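PDB 2Q07: uncharacterized protein AF0587 from Archaeoglobus fulgidus DSM 4304, which is of unknown function but, as the C-terminal part of an archaeosine synthase type 1 family protein carrying a PUA domain, probably binds RNA in tRNA modification. Local coordinates for residues 20-26 with 175-179; 269-275 with 291-297; 48-52 with 146-150. All coordinates share one frame; numbering follows the deposited sequence.

Contact 1 of 3, residues 20-26 with 175-179; sequences RALECYK and HMLSY
Arg-20 lays its CG methylene over one face of the Tyr-179 ring, a CH-pi contact with CG 3.7 Å from the ring centroid. It belongs to a helix-helix junction that joins helix 16-24, in the DUF5591 region, to helix 168-181, in the pre-PUA region, their short segments crossing at 119°. The arginine chain runs from CG, anti to the backbone N, through a bend at chi2 (56°), which carries the guanidinium past the ring to the backbone beyond. There NE donates to Tyr-179 O at 2.7 Å, in the carbonyl plane and on a lone pair, while NH2 adds weak bonds to Tyr-179 O and Ser-178 O. A long arginine suits this place because its aliphatic part can cover an aromatic ring while its head bonds firmly to Tyr-179 O and weakly to Ser-178 O. Cys-24, small enough for the near approach of the helices, fits SG against the backbone at Tyr-179 CA, 3.8 Å away, and CB against Ser-178 OG.

From helix 168-181, His-175 turns the edge of its imidazole to the loop that follows helix 16-24. A ring with two nitrogens suits the place: ND1 bonds to Arg-171 O while NE2 serves the loop, and Phe-75 packs edge-to-face with it. NE2 accepts the backbone N-H of Lys-26 at 3.0 Å, nearly straight at 166°, with that N somewhat tilted from the ring plane.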
loop_
_atom_site.group_PDB
_atom_site.type_symbol
_atom_site.label_atom_id
_atom_site.label_comp_id
_atom_site.label_asym_id
_atom_site.label_seq_id
_atom_site.Cartn_x
_atom_site.Cartn_y
_atom_site.Cartn_z
ATOM N N ARG A 20 4.670 -1.529 8.899
ATOM C CA ARG A 20 4.937 -0.381 8.050
ATOM C C ARG A 20 3.648 0.236 7.526
ATOM O O ARG A 20 3.521 1.460 7.458
ATOM C CB ARG A 20 5.845 -0.786 6.889
ATOM C CG ARG A 20 6.185 0.337 5.935
ATOM C CD ARG A 20 6.810 1.508 6.654
ATOM N NE ARG A 20 7.224 2.541 5.715
ATOM C CZ ARG A 20 7.845 3.662 6.065
ATOM N NH1 ARG A 20 8.124 3.901 7.340
ATOM N NH2 ARG A 20 8.196 4.541 5.136
ATOM N N ALA A 21 2.692 -0.609 7.154
ATOM C CA ALA A 21 1.425 -0.101 6.646
ATOM C C ALA A 21 0.701 0.639 7.764
ATOM O O ALA A 21 0.087 1.673 7.538
ATOM C CB ALA A 21 0.561 -1.252 6.108
ATOM N N LEU A 22 0.805 0.117 8.979
ATOM C CA LEU A 22 0.153 0.734 10.123
ATOM C C LEU A 22 0.696 2.127 10.420
ATOM O O LEU A 22 -0.056 3.013 10.801
ATOM C CB LEU A 22 0.298 -0.154 11.365
ATOM C CG LEU A 22 -0.465 0.272 12.625
ATOM C CD1 LEU A 22 -1.968 0.166 12.410
ATOM C CD2 LEU A 22 -0.037 -0.622 13.781
ATOM N N GLU A 23 1.995 2.341 10.256
ATOM C CA GLU A 23 2.512 3.675 10.545
ATOM C C GLU A 23 2.292 4.658 9.396
ATOM O O GLU A 23 2.336 5.868 9.600
ATOM C CB GLU A 23 3.997 3.624 10.956
ATOM C CG GLU A 23 4.975 3.116 9.926
ATOM C CD GLU A 23 6.419 3.139 10.443
ATOM O OE1 GLU A 23 6.918 4.233 10.789
ATOM O OE2 GLU A 23 7.055 2.063 10.507
ATOM N N CYS A 24 2.016 4.140 8.202
ATOM C CA CYS A 24 1.793 4.995 7.036
ATOM C C CYS A 24 0.311 5.205 6.716
ATOM O O CYS A 24 -0.034 6.017 5.856
ATOM C CB CYS A 24 2.495 4.401 5.806
ATOM S SG CYS A 24 4.286 4.161 6.016
ATOM N N TYR A 25 -0.552 4.482 7.421
ATOM C CA TYR A 25 -1.998 4.537 7.204
ATOM C C TYR A 25 -2.647 5.870 7.562
ATOM O O TYR A 25 -2.648 6.270 8.719
ATOM C CB TYR A 25 -2.658 3.411 8.004
ATOM C CG TYR A 25 -4.123 3.190 7.719
ATOM C CD1 TYR A 25 -4.634 3.312 6.423
ATOM C CD2 TYR A 25 -4.995 2.818 8.738
ATOM C CE1 TYR A 25 -5.982 3.067 6.153
ATOM C CE2 TYR A 25 -6.338 2.571 8.483
ATOM C CZ TYR A 25 -6.827 2.697 7.192
ATOM O OH TYR A 25 -8.157 2.452 6.941
ATOM N N LYS A 26 -3.195 6.561 6.569
ATOM C CA LYS A 26 -3.858 7.841 6.840
ATOM C C LYS A 26 -5.237 7.929 6.192
ATOM O O LYS A 26 -5.364 8.210 5.003
ATOM C CB LYS A 26 -2.982 9.012 6.381
ATOM C CG LYS A 26 -1.561 8.949 6.934
ATOM C CD LYS A 26 -0.774 10.216 6.626
ATOM C CE LYS A 26 0.703 10.039 6.957
ATOM N NZ LYS A 26 1.339 8.966 6.115
ATOM N N HIS A 175 -0.119 6.551 -0.645
ATOM C CA HIS A 175 0.203 5.588 0.403
ATOM C C HIS A 175 1.362 4.681 0.033
ATOM O O HIS A 175 2.097 4.239 0.903
ATOM C CB HIS A 175 -1.015 4.725 0.773
ATOM C CG HIS A 175 -1.905 5.348 1.803
ATOM N ND1 HIS A 175 -2.674 6.461 1.549
ATOM C CD2 HIS A 175 -2.116 5.036 3.106
ATOM C CE1 HIS A 175 -3.315 6.815 2.649
ATOM N NE2 HIS A 175 -2.992 5.967 3.610
HETATM N N MSE A 176 1.527 4.390 -1.254
HETATM C CA MSE A 176 2.631 3.528 -1.669
HETATM C C MSE A 176 3.960 4.270 -1.554
HETATM O O MSE A 176 4.975 3.683 -1.186
HETATM C CB MSE A 176 2.408 3.034 -3.093
HETATM C CG MSE A 176 1.138 2.216 -3.221
HETATM SE SE MSE A 176 0.920 1.441 -4.951
HETATM C CE MSE A 176 -0.105 2.810 -5.814
ATOM N N LEU A 177 3.940 5.559 -1.872
ATOM C CA LEU A 177 5.126 6.404 -1.772
ATOM C C LEU A 177 5.538 6.491 -0.298
ATOM O O LEU A 177 6.717 6.371 0.055
ATOM C CB LEU A 177 4.804 7.801 -2.308
ATOM C CG LEU A 177 4.895 7.984 -3.820
ATOM C CD1 LEU A 177 4.512 9.418 -4.194
ATOM C CD2 LEU A 177 6.332 7.679 -4.268
ATOM N N SER A 178 4.543 6.697 0.556
ATOM C CA SER A 178 4.746 6.789 1.996
ATOM C C SER A 178 5.343 5.476 2.500
ATOM O O SER A 178 6.362 5.462 3.183
ATOM C CB SER A 178 3.403 7.065 2.678
ATOM O OG SER A 178 3.556 7.301 4.063
ATOM N N TYR A 179 4.699 4.372 2.133
ATOM C CA TYR A 179 5.147 3.040 2.518
ATOM C C TYR A 179 6.627 2.809 2.154
ATOM O O TYR A 179 7.466 2.528 3.013
ATOM C CB TYR A 179 4.273 1.993 1.809
ATOM C CG TYR A 179 4.529 0.564 2.231
ATOM C CD1 TYR A 179 3.767 -0.032 3.236
ATOM C CD2 TYR A 179 5.549 -0.187 1.643
ATOM C CE1 TYR A 179 4.012 -1.333 3.649
ATOM C CE2 TYR A 179 5.806 -1.496 2.050
ATOM C CZ TYR A 179 5.033 -2.058 3.056
ATOM O OH TYR A 179 5.288 -3.333 3.488
#

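Contact 2 of 3, residues 269-275 with 291-297; sequences IFGVGLA and INVKRKF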
loop_
_atom_site.group_PDB
_atom_site.type_symbol
_atom_site.label_atom_id
_atom_site.label_comp_id
_atom_site.label_asym_id
_atom_site.label_seq_id
_atom_site.Cartn_x
_atom_site.Cartn_y
_atom_site.Cartn_z
ATOM N N ILE A 269 26.676 10.825 -12.183
ATOM C CA ILE A 269 25.308 10.367 -12.364
ATOM C C ILE A 269 24.639 9.894 -11.087
ATOM O O ILE A 269 25.269 9.732 -10.037
ATOM C CB ILE A 269 25.223 9.160 -13.349
ATOM C CG1 ILE A 269 25.942 7.953 -12.745
ATOM C CG2 ILE A 269 25.854 9.502 -14.691
ATOM C CD1 ILE A 269 25.692 6.662 -13.486
ATOM N N PHE A 270 23.335 9.685 -11.199
ATOM C CA PHE A 270 22.552 9.128 -10.118
ATOM C C PHE A 270 21.495 8.295 -10.824
ATOM O O PHE A 270 21.175 8.552 -11.985
ATOM C CB PHE A 270 21.959 10.216 -9.207
ATOM C CG PHE A 270 20.868 11.036 -9.822
ATOM C CD1 PHE A 270 19.534 10.799 -9.488
ATOM C CD2 PHE A 270 21.171 12.097 -10.668
ATOM C CE1 PHE A 270 18.523 11.610 -9.979
ATOM C CE2 PHE A 270 20.171 12.920 -11.167
ATOM C CZ PHE A 270 18.842 12.680 -10.823
ATOM N N GLY A 271 21.005 7.262 -10.153
ATOM C CA GLY A 271 20.010 6.411 -10.773
ATOM C C GLY A 271 19.075 5.706 -9.811
ATOM O O GLY A 271 19.085 5.949 -8.605
ATOM N N VAL A 272 18.259 4.826 -10.373
ATOM C CA VAL A 272 17.275 4.066 -9.619
ATOM C C VAL A 272 17.567 2.581 -9.798
ATOM O O VAL A 272 17.953 2.154 -10.882
ATOM C CB VAL A 272 15.847 4.358 -10.145
ATOM C CG1 VAL A 272 14.835 3.482 -9.428
ATOM C CG2 VAL A 272 15.509 5.830 -9.951
ATOM N N GLY A 273 17.390 1.809 -8.731
ATOM C CA GLY A 273 17.617 0.378 -8.802
ATOM C C GLY A 273 16.945 -0.378 -7.668
ATOM O O GLY A 273 16.312 0.217 -6.792
ATOM N N LEU A 274 17.065 -1.699 -7.692
ATOM C CA LEU A 274 16.498 -2.554 -6.655
ATOM C C LEU A 274 17.631 -3.138 -5.826
ATOM O O LEU A 274 18.454 -3.900 -6.338
ATOM C CB LEU A 274 15.697 -3.706 -7.263
ATOM C CG LEU A 274 14.185 -3.567 -7.414
ATOM C CD1 LEU A 274 13.637 -4.891 -7.917
ATOM C CD2 LEU A 274 13.534 -3.207 -6.078
ATOM N N ALA A 275 17.678 -2.779 -4.551
ATOM C CA ALA A 275 18.716 -3.288 -3.667
ATOM C C ALA A 275 18.629 -4.811 -3.588
ATOM O O ALA A 275 17.541 -5.376 -3.571
ATOM C CB ALA A 275 18.561 -2.676 -2.285
ATOM N N ILE A 291 23.117 -4.060 -6.238
ATOM C CA ILE A 291 21.939 -3.422 -6.811
ATOM C C ILE A 291 21.660 -3.794 -8.264
ATOM O O ILE A 291 22.567 -3.844 -9.087
ATOM C CB ILE A 291 22.073 -1.885 -6.792
ATOM C CG1 ILE A 291 22.395 -1.388 -5.385
ATOM C CG2 ILE A 291 20.794 -1.252 -7.323
ATOM C CD1 ILE A 291 22.635 0.112 -5.311
ATOM N N ASN A 292 20.395 -4.049 -8.571
ATOM C CA ASN A 292 19.991 -4.340 -9.937
ATOM C C ASN A 292 19.532 -2.979 -10.471
ATOM O O ASN A 292 18.523 -2.433 -10.027
ATOM C CB ASN A 292 18.850 -5.358 -9.949
ATOM C CG ASN A 292 19.291 -6.738 -9.457
ATOM O OD1 ASN A 292 20.056 -7.430 -10.127
ATOM N ND2 ASN A 292 18.815 -7.133 -8.282
ATOM N N VAL A 293 20.301 -2.423 -11.398
ATOM C CA VAL A 293 20.012 -1.105 -11.965
ATOM C C VAL A 293 18.805 -1.053 -12.896
ATOM O O VAL A 293 18.678 -1.863 -13.812
ATOM C CB VAL A 293 21.248 -0.563 -12.733
ATOM C CG1 VAL A 293 20.968 0.831 -13.280
ATOM C CG2 VAL A 293 22.444 -0.553 -11.821
ATOM N N LYS A 294 17.916 -0.097 -12.647
ATOM C CA LYS A 294 16.741 0.077 -13.491
ATOM C C LYS A 294 17.001 1.202 -14.489
ATOM O O LYS A 294 16.639 1.103 -15.659
ATOM C CB LYS A 294 15.496 0.406 -12.656
ATOM C CG LYS A 294 14.871 -0.799 -11.953
ATOM C CD LYS A 294 13.402 -0.548 -11.590
ATOM C CE LYS A 294 12.685 -1.859 -11.239
ATOM N NZ LYS A 294 11.200 -1.718 -11.091
ATOM N N ARG A 295 17.642 2.270 -14.032
ATOM C CA ARG A 295 17.914 3.393 -14.916
ATOM C C ARG A 295 18.866 4.394 -14.266
ATOM O O ARG A 295 19.135 4.331 -13.064
ATOM C CB ARG A 295 16.594 4.088 -15.290
ATOM C CG ARG A 295 15.942 4.860 -14.140
ATOM C CD ARG A 295 14.497 5.286 -14.435
ATOM N NE ARG A 295 13.531 4.234 -14.121
ATOM C CZ ARG A 295 13.231 3.219 -14.923
ATOM N NH1 ARG A 295 13.817 3.110 -16.116
ATOM N NH2 ARG A 295 12.358 2.298 -14.526
ATOM N N LYS A 296 19.378 5.314 -15.073
ATOM C CA LYS A 296 20.287 6.330 -14.576
ATOM C C LYS A 296 20.109 7.645 -15.317
ATOM O O LYS A 296 19.606 7.681 -16.444
ATOM C CB LYS A 296 21.735 5.844 -14.684
ATOM C CG LYS A 296 22.112 5.309 -16.049
ATOM C CD LYS A 296 23.571 4.883 -16.067
ATOM C CE LYS A 296 24.024 4.458 -17.463
ATOM N NZ LYS A 296 25.508 4.286 -17.496
ATOM N N PHE A 297 20.519 8.729 -14.671
ATOM C CA PHE A 297 20.397 10.050 -15.260
ATOM C C PHE A 297 21.756 10.767 -15.293
ATOM O O PHE A 297 22.535 10.692 -14.343
ATOM C CB PHE A 297 19.375 10.870 -14.466
ATOM C CG PHE A 297 18.200 10.061 -13.970
ATOM C CD1 PHE A 297 18.150 9.622 -12.641
ATOM C CD2 PHE A 297 17.172 9.694 -14.833
ATOM C CE1 PHE A 297 17.097 8.829 -12.181
ATOM C CE2 PHE A 297 16.103 8.894 -14.380
ATOM C CZ PHE A 297 16.070 8.465 -13.051
#
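Val-272 O is gripped by two backbone N-H groups, Lys-294 N at 2.9 Å and Arg-295 N at 3.2 Å, the signature of a classic beta bulge between antiparallel strands of the PUA domain. The extra residue shifts the register by one. Beyond it, Leu-274 and Asn-292 form a hydrogen-bonded pair.

Gly-271 and Gly-273 sit in non-hydrogen-bonded pairs where the strands come very near, Gly-271 CA lying 3.8 Å from Lys-296 CA; a side chain would run into the partner strand.

Phe-270 and Phe-297 share the opposite face with Val-272, where flat rings and a branched valine fill the layer under helix 219-227, the Phe-270 ring touching its Leu-226 and Glu-219. The two ring planes are inclined at 50°, and Phe-297 CD1 sits over one face of the Phe-270 ring. Chi1 of 70° carries the Phe-270 ring across to its neighbour. Replacing Phe-270 by an alanine would probably open a gap under that helix and leave Phe-297 CD1 without the ring face it rests on. Arg-295 and Lys-294 reach Asp-216 and Asp-209, respectively, in salt bridges. Val-272 CG2 meets the edge of the Phe-297 ring at CE1, 4.1 Å away.

Contact 3 of 3, residues 48-52 with 146-150; sequences THRAL and DVLSD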
loop_
_atom_site.group_PDB
_atom_site.type_symbol
_atom_site.label_atom_id
_atom_site.label_comp_id
_atom_site.label_asym_id
_atom_site.label_seq_id
_atom_site.Cartn_x
_atom_site.Cartn_y
_atom_site.Cartn_z
ATOM N N THR A 48 -16.763 -9.192 -7.258
ATOM C CA THR A 48 -17.532 -8.804 -6.077
ATOM C C THR A 48 -17.336 -7.328 -5.719
ATOM O O THR A 48 -18.309 -6.584 -5.600
ATOM C CB THR A 48 -17.168 -9.673 -4.854
ATOM O OG1 THR A 48 -17.532 -11.033 -5.114
ATOM C CG2 THR A 48 -17.911 -9.197 -3.618
ATOM N N HIS A 49 -16.090 -6.892 -5.556
ATOM C CA HIS A 49 -15.858 -5.494 -5.217
ATOM C C HIS A 49 -16.391 -4.560 -6.301
ATOM O O HIS A 49 -17.002 -3.540 -5.996
ATOM C CB HIS A 49 -14.368 -5.236 -4.942
ATOM C CG HIS A 49 -13.906 -5.793 -3.634
ATOM N ND1 HIS A 49 -12.967 -5.166 -2.842
ATOM C CD2 HIS A 49 -14.288 -6.903 -2.957
ATOM C CE1 HIS A 49 -12.797 -5.862 -1.732
ATOM N NE2 HIS A 49 -13.585 -6.922 -1.778
ATOM N N ARG A 50 -16.189 -4.910 -7.567
ATOM C CA ARG A 50 -16.701 -4.066 -8.641
ATOM C C ARG A 50 -18.235 -3.986 -8.628
ATOM O O ARG A 50 -18.806 -2.904 -8.775
ATOM C CB ARG A 50 -16.196 -4.565 -9.997
ATOM C CG ARG A 50 -14.789 -4.103 -10.316
ATOM C CD ARG A 50 -14.336 -4.524 -11.705
ATOM N NE ARG A 50 -14.102 -5.960 -11.815
ATOM C CZ ARG A 50 -14.879 -6.801 -12.492
ATOM N NH1 ARG A 50 -15.955 -6.355 -13.128
ATOM N NH2 ARG A 50 -14.571 -8.094 -12.541
ATOM N N ALA A 51 -18.901 -5.124 -8.434
ATOM C CA ALA A 51 -20.364 -5.148 -8.386
ATOM C C ALA A 51 -20.856 -4.264 -7.245
ATOM O O ALA A 51 -21.785 -3.473 -7.410
ATOM C CB ALA A 51 -20.864 -6.577 -8.196
ATOM N N LEU A 52 -20.229 -4.408 -6.082
ATOM C CA LEU A 52 -20.590 -3.615 -4.913
ATOM C C LEU A 52 -20.450 -2.117 -5.171
ATOM O O LEU A 52 -21.391 -1.352 -4.977
ATOM C CB LEU A 52 -19.703 -4.000 -3.731
ATOM C CG LEU A 52 -20.356 -4.858 -2.657
ATOM C CD1 LEU A 52 -19.318 -5.256 -1.608
ATOM C CD2 LEU A 52 -21.501 -4.074 -2.028
ATOM N N ASP A 146 -25.658 -12.815 2.018
ATOM C CA ASP A 146 -25.074 -12.356 0.757
ATOM C C ASP A 146 -24.672 -10.886 0.830
ATOM O O ASP A 146 -25.488 -10.034 1.151
ATOM C CB ASP A 146 -26.102 -12.547 -0.363
ATOM C CG ASP A 146 -25.469 -12.644 -1.735
ATOM O OD1 ASP A 146 -24.498 -11.901 -2.011
ATOM O OD2 ASP A 146 -25.960 -13.465 -2.546
ATOM N N VAL A 147 -23.415 -10.585 0.522
ATOM C CA VAL A 147 -22.953 -9.201 0.564
ATOM C C VAL A 147 -23.505 -8.390 -0.618
ATOM O O VAL A 147 -23.541 -7.157 -0.580
ATOM C CB VAL A 147 -21.396 -9.128 0.561
ATOM C CG1 VAL A 147 -20.847 -9.667 1.870
ATOM C CG2 VAL A 147 -20.834 -9.924 -0.603
ATOM N N LEU A 148 -23.969 -9.101 -1.644
ATOM C CA LEU A 148 -24.499 -8.489 -2.860
ATOM C C LEU A 148 -26.028 -8.537 -3.048
ATOM O O LEU A 148 -26.523 -8.235 -4.128
ATOM C CB LEU A 148 -23.819 -9.131 -4.074
ATOM C CG LEU A 148 -22.477 -8.592 -4.593
ATOM C CD1 LEU A 148 -21.570 -8.151 -3.463
ATOM C CD2 LEU A 148 -21.812 -9.680 -5.428
ATOM N N SER A 149 -26.776 -8.908 -2.016
ATOM C CA SER A 149 -28.233 -8.970 -2.137
ATOM C C SER A 149 -28.841 -7.569 -2.094
ATOM O O SER A 149 -28.230 -6.640 -1.569
ATOM C CB SER A 149 -28.831 -9.824 -1.015
ATOM O OG SER A 149 -28.656 -9.204 0.249
ATOM N N ASP A 150 -30.041 -7.411 -2.646
ATOM C CA ASP A 150 -30.695 -6.102 -2.651
ATOM C C ASP A 150 -30.901 -5.584 -1.234
ATOM O O ASP A 150 -30.891 -4.378 -0.992
ATOM C CB ASP A 150 -32.052 -6.166 -3.358
ATOM C CG ASP A 150 -31.946 -6.680 -4.778
ATOM O OD1 ASP A 150 -31.009 -6.273 -5.500
ATOM O OD2 ASP A 150 -32.815 -7.483 -5.174
#
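With chi1 at -86° and chi2 at 37°, Leu-148 sends CD1 to Leu-52 and Thr-48 and CD2 toward Ala-51. Thr-48 answers with its methyl, chi1 of -64° placing CG2 anti to the backbone N. This small apolar contact joins a helix to an Asx turn at the surface of the DUF5591 region. CD1 of Leu-148 lies 3.6 Å from Leu-52 CG and 3.8 Å from Thr-48 CG2, wedged between side chains one helical turn apart. Ala-51 CB comes within 4.3 Å of Leu-148 CD2, its single methyl letting the branched leucine come close. Val-147 adds CG2 at 4.3 Å from Thr-48 CG2.

No hydrogen bond crosses the contact; the polar bonds shape the loop itself. Asp-146 OD1 accepts from Leu-148 N at 2.9 Å, on the anti side of the carboxylate, within a type I turn from Asp-146 to Ser-149. Aspartate suits this position because its short side chain can reach forward to the backbone N-H two residues on. Ser-149 serves as N-cap of helix 150-160, its OG bonded to Ser-152 N. The loop thus leads from strand 138-141 into helix 150-160 and leans on helix 47-55, whose Leu-52 also touches Leu-35 on strand 31-36.

Contact 1 lies nearest the middle of the chain, its centre about 6 Å from the chain centre, whereas contacts 2 and 3 lie on opposite sides of it, their centres about 44 Å apart. Contact 1 is partly buried and joins two family regions with side-chain-to-backbone bonds; contact 2, also partly buried, stays within the PUA domain and relies mainly on backbone pairing between strands. Contact 3 is a surface contact within the DUF5591 region, held by apolar carbons, the methyl of a threonine among them, with no hydrogen bond across it. No two contacts share a helix or strand. Residues 48-52 and 146-150 both fall, in sequence, between 20-26 and 175-179; contact 2 follows.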